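Local coordinates for protein 3,5-epimerase/4-reductase (Arabidopsis thaliana, PDB 4QQR) that converts dTDP-4-keto-6-deoxy-glucose to dTDP-L-rhamnose, epimerising the sugar at C3' and C5' and then reducing it with NADPH, at residues 156-167 with 215-223. Residues are numbered along the deposited sequence; the frame is centred on the assembly and turned at random.
With ZN (zinc ion), chain D.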
ATOM      1  N   LYS A 156      -1.275  -1.609  10.723  1.00 39.29           N
ATOM      2  CA  LYS A 156      -1.830  -2.545  11.713  1.00 43.63           C
ATOM      3  C   LYS A 156      -0.799  -3.609  12.108  1.00 45.21           C
ATOM      4  O   LYS A 156      -0.895  -4.200  13.193  1.00 43.75           O
ATOM      5  CB  LYS A 156      -3.081  -3.277  11.177  1.00 43.95           C
ATOM      6  CG  LYS A 156      -4.421  -2.529  11.238  1.00 40.71           C
ATOM      7  CD  LYS A 156      -5.554  -3.460  10.774  1.00 44.63           C
ATOM      8  CE  LYS A 156      -6.933  -2.801  10.745  1.00 48.97           C
ATOM      9  NZ  LYS A 156      -7.758  -3.112  11.973  1.00 54.18           N
ATOM     10  N   ASN A 157       0.160  -3.869  11.216  1.00 42.96           N
ATOM     11  CA  ASN A 157       1.186  -4.880  11.458  1.00 44.09           C
ATOM     12  C   ASN A 157       2.358  -4.367  12.290  1.00 47.77           C
ATOM     13  O   ASN A 157       3.198  -5.169  12.716  1.00 49.02           O
ATOM     14  CB  ASN A 157       1.715  -5.451  10.144  1.00 43.05           C
ATOM     15  CG  ASN A 157       0.615  -6.033   9.272  1.00 46.84           C
ATOM     16  OD1 ASN A 157      -0.013  -7.030   9.632  1.00 46.87           O
ATOM     17  ND2 ASN A 157       0.393  -5.428   8.105  1.00 44.13           N
ATOM     18  N   TYR A 158       2.423  -3.046  12.508  1.00 44.38           N
ATOM     19  CA  TYR A 158       3.464  -2.448  13.360  1.00 44.00           C
ATOM     20  C   TYR A 158       2.922  -2.119  14.742  1.00 42.40           C
ATOM     21  O   TYR A 158       2.323  -1.078  14.938  1.00 45.04           O
ATOM     22  CB  TYR A 158       4.051  -1.172  12.743  1.00 43.08           C
ATOM     23  CG  TYR A 158       4.682  -1.383  11.396  1.00 41.86           C
ATOM     24  CD1 TYR A 158       6.058  -1.472  11.259  1.00 40.61           C
ATOM     25  CD2 TYR A 158       3.895  -1.517  10.257  1.00 42.45           C
ATOM     26  CE1 TYR A 158       6.638  -1.680  10.020  1.00 41.75           C
ATOM     27  CE2 TYR A 158       4.462  -1.726   9.017  1.00 42.75           C
ATOM     28  CZ  TYR A 158       5.832  -1.802   8.901  1.00 42.40           C
ATOM     29  OH  TYR A 158       6.390  -2.014   7.660  1.00 44.55           O
ATOM     30  N   GLU A 159       3.177  -2.994  15.705  1.00 44.88           N
ATOM     31  CA  GLU A 159       2.612  -2.875  17.046  1.00 43.56           C
ATOM     32  C   GLU A 159       3.027  -1.636  17.818  1.00 43.28           C
ATOM     33  O   GLU A 159       2.492  -1.377  18.901  1.00 46.67           O
ATOM     34  CB  GLU A 159       2.984  -4.103  17.877  1.00 44.85           C
ATOM     35  CG  GLU A 159       4.300  -3.942  18.602  1.00 46.94           C
ATOM     36  CD  GLU A 159       5.135  -5.206  18.608  1.00 47.73           C
ATOM     37  OE1 GLU A 159       4.587  -6.297  18.891  1.00 44.39           O
ATOM     38  OE2 GLU A 159       6.346  -5.091  18.321  1.00 45.65           O
ATOM     39  N   ASN A 160       3.997  -0.895  17.291  1.00 43.61           N
ATOM     40  CA  ASN A 160       4.522   0.288  17.977  1.00 42.53           C
ATOM     41  C   ASN A 160       3.868   1.583  17.473  1.00 41.48           C
ATOM     42  O   ASN A 160       4.096   2.662  18.005  1.00 40.80           O
ATOM     43  CB  ASN A 160       6.018   0.371  17.733  1.00 36.87           C
ATOM     44  CG  ASN A 160       6.332   0.655  16.282  1.00 45.09           C
ATOM     45  OD1 ASN A 160       5.730   0.061  15.375  1.00 44.95           O
ATOM     46  ND2 ASN A 160       7.237   1.603  16.044  1.00 45.25           N
ATOM     47  N   VAL A 161       3.075   1.461  16.420  1.00 39.34           N
ATOM     48  CA  VAL A 161       2.489   2.607  15.762  1.00 39.20           C
ATOM     49  C   VAL A 161       1.095   2.892  16.308  1.00 43.47           C
ATOM     50  O   VAL A 161       0.297   1.977  16.549  1.00 43.40           O
ATOM     51  CB  VAL A 161       2.417   2.371  14.241  1.00 38.58           C
ATOM     52  CG1 VAL A 161       1.652   3.481  13.528  1.00 36.04           C
ATOM     53  CG2 VAL A 161       3.795   2.246  13.686  1.00 39.45           C
ATOM     54  N   CYS A 162       0.817   4.173  16.514  1.00 43.17           N
ATOM     55  CA  CYS A 162      -0.499   4.612  16.947  1.00 42.94           C
ATOM     56  C   CYS A 162      -1.116   5.535  15.886  1.00 44.50           C
ATOM     57  O   CYS A 162      -0.828   6.732  15.833  1.00 42.94           O
ATOM     58  CB  CYS A 162      -0.411   5.310  18.301  1.00 40.52           C
ATOM     59  SG  CYS A 162      -2.013   5.862  18.952  1.00 44.69           S
ATOM     60  N   THR A 163      -1.954   4.945  15.033  1.00 44.82           N
ATOM     61  CA  THR A 163      -2.658   5.667  13.981  1.00 40.87           C
ATOM     62  C   THR A 163      -3.882   6.429  14.496  1.00 40.55           C
ATOM     63  O   THR A 163      -4.764   5.866  15.151  1.00 37.92           O
ATOM     64  CB  THR A 163      -3.070   4.713  12.873  1.00 37.50           C
ATOM     65  OG1 THR A 163      -1.891   4.255  12.224  1.00 40.16           O
ATOM     66  CG2 THR A 163      -3.964   5.401  11.848  1.00 39.51           C
ATOM     67  N   LEU A 164      -3.900   7.722  14.186  1.00 38.92           N
ATOM     68  CA  LEU A 164      -4.956   8.637  14.608  1.00 41.56           C
ATOM     69  C   LEU A 164      -5.775   9.109  13.394  1.00 43.68           C
ATOM     70  O   LEU A 164      -5.225   9.713  12.455  1.00 38.80           O
ATOM     71  CB  LEU A 164      -4.354   9.836  15.359  1.00 36.38           C
ATOM     72  CG  LEU A 164      -4.056   9.720  16.867  1.00 35.73           C
ATOM     73  CD1 LEU A 164      -3.804   8.310  17.269  1.00 37.79           C
ATOM     74  CD2 LEU A 164      -2.863  10.569  17.280  1.00 33.13           C
ATOM     75  N   ARG A 165      -7.080   8.827  13.407  1.00 40.11           N
ATOM     76  CA  ARG A 165      -7.955   9.263  12.322  1.00 37.90           C
ATOM     77  C   ARG A 165      -8.483  10.672  12.586  1.00 42.17           C
ATOM     78  O   ARG A 165      -9.467  10.861  13.317  1.00 45.07           O
ATOM     79  CB  ARG A 165      -9.110   8.285  12.120  1.00 37.39           C
ATOM     80  CG  ARG A 165      -8.687   6.843  11.839  1.00 39.83           C
ATOM     81  CD  ARG A 165      -9.890   6.023  11.394  1.00 42.11           C
ATOM     82  NE  ARG A 165      -9.585   4.640  11.037  1.00 39.30           N
ATOM     83  CZ  ARG A 165     -10.368   3.602  11.325  1.00 41.87           C
ATOM     84  NH1 ARG A 165     -11.498   3.784  11.995  1.00 42.41           N
ATOM     85  NH2 ARG A 165     -10.015   2.376  10.950  1.00 39.93           N
ATOM     86  N   VAL A 166      -7.814  11.659  11.992  1.00 41.13           N
ATOM     87  CA  VAL A 166      -8.210  13.064  12.082  1.00 37.54           C
ATOM     88  C   VAL A 166      -9.155  13.372  10.928  1.00 39.83           C
ATOM     89  O   VAL A 166      -8.909  12.940   9.801  1.00 45.12           O
ATOM     90  CB  VAL A 166      -6.964  13.992  12.026  1.00 38.90           C
ATOM     91  CG1 VAL A 166      -7.337  15.436  11.679  1.00 39.32           C
ATOM     92  CG2 VAL A 166      -6.186  13.921  13.326  1.00 35.47           C
ATOM     93  N   ARG A 167     -10.250  14.076  11.217  1.00 41.74           N
ATOM     94  CA  ARG A 167     -11.200  14.523  10.186  1.00 40.28           C
ATOM     95  C   ARG A 167     -11.397  16.030  10.297  1.00 39.56           C
ATOM     96  O   ARG A 167     -11.406  16.572  11.406  1.00 37.27           O
ATOM     97  CB  ARG A 167     -12.568  13.848  10.340  1.00 39.09           C
ATOM     98  CG  ARG A 167     -12.638  12.351  10.071  1.00 38.78           C
ATOM     99  CD  ARG A 167     -13.536  12.025   8.884  1.00 35.47           C
ATOM    100  NE  ARG A 167     -14.851  12.622   9.009  1.00 39.35           N
ATOM    101  CZ  ARG A 167     -15.668  12.859   7.988  1.00 39.80           C
ATOM    102  NH1 ARG A 167     -15.322  12.548   6.756  1.00 40.09           N
ATOM    103  NH2 ARG A 167     -16.838  13.413   8.207  1.00 42.60           N
ATOM    104  N   LEU A 215       0.408   4.459  23.881  1.00 40.79           N
ATOM    105  CA  LEU A 215      -0.763   3.887  23.213  1.00 43.55           C
ATOM    106  C   LEU A 215      -0.443   3.406  21.800  1.00 40.13           C
ATOM    107  O   LEU A 215       0.441   3.945  21.143  1.00 39.34           O
ATOM    108  CB  LEU A 215      -1.925   4.886  23.179  1.00 41.57           C
ATOM    109  CG  LEU A 215      -2.466   5.256  24.555  1.00 42.13           C
ATOM    110  CD1 LEU A 215      -3.735   6.098  24.424  1.00 38.25           C
ATOM    111  CD2 LEU A 215      -2.718   3.997  25.363  1.00 39.22           C
ATOM    112  N   THR A 216      -1.167   2.392  21.334  1.00 41.47           N
ATOM    113  CA  THR A 216      -0.921   1.824  20.000  1.00 42.49           C
ATOM    114  C   THR A 216      -2.207   1.307  19.366  1.00 39.07           C
ATOM    115  O   THR A 216      -3.238   1.239  20.021  1.00 42.17           O
ATOM    116  CB  THR A 216       0.167   0.712  20.034  1.00 42.17           C
ATOM    117  OG1 THR A 216       0.030  -0.068  21.232  1.00 49.16           O
ATOM    118  CG2 THR A 216       1.556   1.333  20.025  1.00 43.73           C
ATOM    119  N   GLY A 217      -2.137   0.935  18.094  1.00 42.95           N
ATOM    120  CA  GLY A 217      -3.313   0.543  17.345  1.00 34.77           C
ATOM    121  C   GLY A 217      -3.989   1.763  16.737  1.00 42.16           C
ATOM    122  O   GLY A 217      -3.402   2.849  16.653  1.00 40.44           O
ATOM    123  N   ILE A 218      -5.233   1.585  16.315  1.00 39.84           N
ATOM    124  CA  ILE A 218      -5.977   2.651  15.671  1.00 42.88           C
ATOM    125  C   ILE A 218      -6.865   3.394  16.679  1.00 43.27           C
ATOM    126  O   ILE A 218      -7.500   2.766  17.518  1.00 45.76           O
ATOM    127  CB  ILE A 218      -6.832   2.088  14.508  1.00 41.49           C
ATOM    128  CG1 ILE A 218      -5.920   1.583  13.385  1.00 43.82           C
ATOM    129  CG2 ILE A 218      -7.794   3.141  13.970  1.00 43.45           C
ATOM    130  CD1 ILE A 218      -6.629   0.727  12.323  1.00 40.05           C
ATOM    131  N   TYR A 219      -6.883   4.723  16.620  1.00 40.00           N
ATOM    132  CA  TYR A 219      -7.889   5.490  17.349  1.00 40.20           C
ATOM    133  C   TYR A 219      -8.591   6.455  16.410  1.00 41.51           C
ATOM    134  O   TYR A 219      -7.938   7.243  15.717  1.00 42.03           O
ATOM    135  CB  TYR A 219      -7.286   6.296  18.500  1.00 37.54           C
ATOM    136  CG  TYR A 219      -6.795   5.482  19.665  1.00 38.94           C
ATOM    137  CD1 TYR A 219      -5.582   4.805  19.593  1.00 41.46           C
ATOM    138  CD2 TYR A 219      -7.526   5.399  20.848  1.00 38.19           C
ATOM    139  CE1 TYR A 219      -5.105   4.057  20.660  1.00 39.81           C
ATOM    140  CE2 TYR A 219      -7.059   4.647  21.924  1.00 38.61           C
ATOM    141  CZ  TYR A 219      -5.840   3.978  21.818  1.00 40.21           C
ATOM    142  OH  TYR A 219      -5.328   3.223  22.853  1.00 40.94           O
ATOM    143  N   ASN A 220      -9.918   6.367  16.378  1.00 41.11           N
ATOM    144  CA  ASN A 220     -10.754   7.428  15.846  1.00 38.14           C
ATOM    145  C   ASN A 220     -10.400   8.665  16.661  1.00 36.32           C
ATOM    146  O   ASN A 220     -10.368   8.610  17.890  1.00 37.35           O
ATOM    147  CB  ASN A 220     -12.248   7.079  15.997  1.00 40.05           C
ATOM    148  CG  ASN A 220     -12.749   6.071  14.946  1.00 40.11           C
ATOM    149  OD1 ASN A 220     -12.140   5.870  13.888  1.00 38.79           O
ATOM    150  ND2 ASN A 220     -13.882   5.457  15.237  1.00 39.94           N
ATOM    151  N   PHE A 221     -10.103   9.769  15.983  1.00 37.09           N
ATOM    152  CA  PHE A 221      -9.494  10.930  16.642  1.00 38.80           C
ATOM    153  C   PHE A 221     -10.250  12.219  16.294  1.00 38.91           C
ATOM    154  O   PHE A 221      -9.664  13.236  15.926  1.00 38.50           O
ATOM    155  CB  PHE A 221      -7.991  11.037  16.283  1.00 40.47           C
ATOM    156  CG  PHE A 221      -7.154  11.692  17.353  1.00 37.97           C
ATOM    157  CD1 PHE A 221      -7.051  11.127  18.609  1.00 39.00           C
ATOM    158  CD2 PHE A 221      -6.483  12.873  17.108  1.00 39.20           C
ATOM    159  CE1 PHE A 221      -6.301  11.717  19.597  1.00 36.92           C
ATOM    160  CE2 PHE A 221      -5.729  13.466  18.102  1.00 41.06           C
ATOM    161  CZ  PHE A 221      -5.643  12.878  19.346  1.00 38.64           C
ATOM    162  N   THR A 222     -11.570  12.147  16.406  1.00 39.21           N
ATOM    163  CA  THR A 222     -12.438  13.285  16.209  1.00 35.18           C
ATOM    164  C   THR A 222     -13.163  13.402  17.525  1.00 35.41           C
ATOM    165  O   THR A 222     -13.166  12.455  18.300  1.00 31.53           O
ATOM    166  CB  THR A 222     -13.431  13.031  15.080  1.00 35.85           C
ATOM    167  OG1 THR A 222     -13.947  11.698  15.183  1.00 39.27           O
ATOM    168  CG2 THR A 222     -12.743  13.157  13.753  1.00 36.80           C
ATOM    169  N   ASN A 223     -13.734  14.570  17.797  1.00 39.09           N
ATOM    170  CA  ASN A 223     -14.522  14.770  19.006  1.00 39.25           C
ATOM    171  C   ASN A 223     -15.792  13.962  18.903  1.00 36.91           C
ATOM    172  O   ASN A 223     -16.272  13.713  17.796  1.00 40.05           O
ATOM    173  CB  ASN A 223     -14.871  16.245  19.190  1.00 38.85           C
ATOM    174  CG  ASN A 223     -13.667  17.083  19.493  1.00 39.37           C
ATOM    175  OD1 ASN A 223     -12.880  17.384  18.603  1.00 43.89           O
ATOM    176  ND2 ASN A 223     -13.506  17.466  20.753  1.00 40.19           N
TER
HETATM  177 ZN    ZN D 402       7.100  -7.474  18.392  1.00 63.99          ZN
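Arg165 lays its guanidinium over Ile218 and hooks Asn220, joining strand 161-166 to 217-220, the outermost strand at one end of the chain's parallel Rossmann sheet. The two strands run parallel at 21°, with Tyr219 N giving its hydrogen to Thr163 O (2.8 Å) and Arg165 N returning one to Tyr219 O (2.9 Å).

On the face carrying Thr163, Arg165, Ile218 and Asn220, the arginine chain is extended from CG to NE. Ile218 CG2 sits over one face of the guanidinium, off toward its rim and 3.7 Å from Arg165 CZ. Arg165 NH1 reaches Asn220 OD1 at 2.9 Å in a bent bond (144° at the hydrogen); the guanidinium and amide planes stand 43° apart. Asn220 ND2 is held by the carbonyls of Phe131 and Asp268. Glu152 forms a salt bridge with NE of Arg165, while the carbonyls of Lys132 and Glu133 take NH1 and NH2. Cut back to an alanine, this position would probably leave Glu152 without its countercharge, Ile218 uncovered and Asn220 OD1 without this donor.

The opposite face carries Cys162, Leu164 and Tyr219; here Tyr219 and Phe221 pack on Met210 of helix 200-212, and Cys162 and Leu164 touch Ile109 of the neighbouring strand. Cys162 SG meets the Tyr219 ring obliquely, 3.8 Å from CD1. Further along, Phe221 turns a ring face to Leu164, which lies close to Tyr111, a probable NADPH-binding residue. Leu164 CG makes a CH-pi contact over that face, 3.8 Å from the centroid, while Val166 CG2 comes in at the ring edge, 3.9 Å from Phe221 CD2.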